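General odorant-binding protein 28a (Drosophila melanogaster, PDB 6QQ4) probably binds and carries small hydrophobic odorants, and is involved in the detection of the floral odour beta-ionone. Local coordinates at residues A[34-39]-A[103-108]. Numbering follows the deposited sequence.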
loop_
_atom_site.group_PDB
_atom_site.type_symbol
_atom_site.label_atom_id
_atom_site.label_comp_id
_atom_site.label_asym_id
_atom_site.label_seq_id
_atom_site.Cartn_x
_atom_site.Cartn_y
_atom_site.Cartn_z
ATOM N N GLN A 34 7.947 0.362 6.404
ATOM C CA GLN A 34 8.751 1.561 6.531
ATOM C C GLN A 34 8.546 2.445 5.299
ATOM O O GLN A 34 8.030 1.976 4.285
ATOM C CB GLN A 34 10.229 1.176 6.699
ATOM C CG GLN A 34 10.481 0.344 7.936
ATOM C CD GLN A 34 11.886 -0.210 7.992
ATOM O OE1 GLN A 34 12.545 -0.400 6.961
ATOM N NE2 GLN A 34 12.365 -0.454 9.205
ATOM N N PRO A 35 8.932 3.728 5.383
ATOM C CA PRO A 35 9.003 4.528 4.150
ATOM C C PRO A 35 10.001 3.952 3.136
ATOM O O PRO A 35 10.983 3.321 3.518
ATOM C CB PRO A 35 9.472 5.903 4.641
ATOM C CG PRO A 35 10.019 5.671 6.019
ATOM C CD PRO A 35 9.269 4.517 6.577
ATOM N N ALA A 36 9.753 4.168 1.854
ATOM C CA ALA A 36 10.700 3.741 0.833
ATOM C C ALA A 36 11.903 4.670 0.869
ATOM O O ALA A 36 11.744 5.878 0.770
ATOM C CB ALA A 36 10.050 3.751 -0.550
ATOM N N SER A 37 13.104 4.116 1.010
ATOM C CA SER A 37 14.304 4.950 1.044
ATOM C C SER A 37 14.901 5.145 -0.352
ATOM O O SER A 37 15.854 5.898 -0.512
ATOM C CB SER A 37 15.355 4.351 1.986
ATOM O OG SER A 37 15.826 3.115 1.493
ATOM N N THR A 38 14.337 4.476 -1.358
ATOM C CA THR A 38 14.777 4.633 -2.750
ATOM C C THR A 38 13.584 4.868 -3.668
ATOM O O THR A 38 12.462 4.511 -3.326
ATOM C CB THR A 38 15.557 3.387 -3.266
ATOM O OG1 THR A 38 14.658 2.296 -3.445
ATOM C CG2 THR A 38 16.656 2.957 -2.274
ATOM N N TYR A 39 13.833 5.464 -4.835
ATOM C CA TYR A 39 12.783 5.732 -5.826
ATOM C C TYR A 39 12.202 4.438 -6.385
ATOM O O TYR A 39 10.994 4.323 -6.597
ATOM C CB TYR A 39 13.340 6.597 -6.958
ATOM C CG TYR A 39 12.329 7.021 -7.987
ATOM C CD1 TYR A 39 11.386 8.004 -7.704
ATOM C CD2 TYR A 39 12.317 6.442 -9.241
ATOM C CE1 TYR A 39 10.456 8.383 -8.639
ATOM C CE2 TYR A 39 11.407 6.819 -10.187
ATOM C CZ TYR A 39 10.473 7.774 -9.888
ATOM O OH TYR A 39 9.571 8.117 -10.866
ATOM N N ALA A 103 3.403 9.155 -5.995
ATOM C CA ALA A 103 2.023 9.196 -5.499
ATOM C C ALA A 103 1.722 7.986 -4.615
ATOM O O ALA A 103 1.043 8.124 -3.588
ATOM C CB ALA A 103 1.049 9.266 -6.636
ATOM N N ALA A 104 2.220 6.813 -5.011
ATOM C CA ALA A 104 2.037 5.591 -4.220
ATOM C C ALA A 104 2.645 5.749 -2.834
ATOM O O ALA A 104 2.050 5.340 -1.835
ATOM C CB ALA A 104 2.634 4.402 -4.912
ATOM N N GLU A 105 3.805 6.385 -2.761
ATOM C CA GLU A 105 4.469 6.565 -1.478
ATOM C C GLU A 105 3.810 7.633 -0.598
ATOM O O GLU A 105 3.824 7.531 0.631
ATOM C CB GLU A 105 5.943 6.910 -1.698
ATOM C CG GLU A 105 6.761 6.967 -0.442
ATOM C CD GLU A 105 6.753 5.653 0.336
ATOM O OE1 GLU A 105 6.304 4.631 -0.210
ATOM O OE2 GLU A 105 7.229 5.633 1.493
ATOM N N ALA A 106 3.248 8.664 -1.214
ATOM C CA ALA A 106 2.530 9.662 -0.439
ATOM C C ALA A 106 1.262 9.027 0.150
ATOM O O ALA A 106 0.910 9.291 1.285
ATOM C CB ALA A 106 2.197 10.866 -1.279
ATOM N N TYR A 107 0.594 8.165 -0.611
ATOM C CA TYR A 107 -0.501 7.376 -0.042
ATOM C C TYR A 107 -0.024 6.440 1.068
ATOM O O TYR A 107 -0.689 6.304 2.088
ATOM C CB TYR A 107 -1.211 6.563 -1.141
ATOM C CG TYR A 107 -2.062 7.408 -2.047
ATOM C CD1 TYR A 107 -2.959 8.335 -1.525
ATOM C CD2 TYR A 107 -1.953 7.305 -3.430
ATOM C CE1 TYR A 107 -3.725 9.124 -2.350
ATOM C CE2 TYR A 107 -2.709 8.092 -4.265
ATOM C CZ TYR A 107 -3.595 8.998 -3.725
ATOM O OH TYR A 107 -4.364 9.778 -4.563
ATOM N N GLY A 108 1.126 5.793 0.868
ATOM C CA GLY A 108 1.684 4.869 1.851
ATOM C C GLY A 108 2.044 5.548 3.161
ATOM O O GLY A 108 1.835 5.007 4.241
#
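E105 reaches from helix 100-117 to the backbone of A36, in the loop between helices 24-31 and 39-52, and makes the one hydrogen bond that joins the two segments. A36 N donates its proton to E105 OE2 at 2.9 Å along a nearly straight line (167°), although it approaches from above the carboxylate, 56° out of its plane. Glutamate suits the place because its chain is long enough to bridge a backbone separation of 7.2 Å between A36 CA and E105 CA: CG stands anti to the backbone N (chi1 -174°), which sends the chain away from the helix, and a bend at chi2 then turns the carboxylate to the loop.

Van der Waals contacts complete the junction. A36 CB lies 3.9 Å from E105 OE1, and its small methyl also touches K42 and R45 of helix 39-52. P35 CA comes within 3.4 Å of E105 OE2; the proline ring restricts the backbone just before the donating amide.

Long, weak ion pairs with R45 and R112 probably favour the charged form of this buried acid. T38 caps the start of helix 39-52. A carboxylate of helix 100-117 thus holds the loop before helix 39-52 by a backbone N-H, within the all-helical PBP/GOBP fold of insect odorant-binding proteins, where the C43-C101 disulfide also joins these two helices.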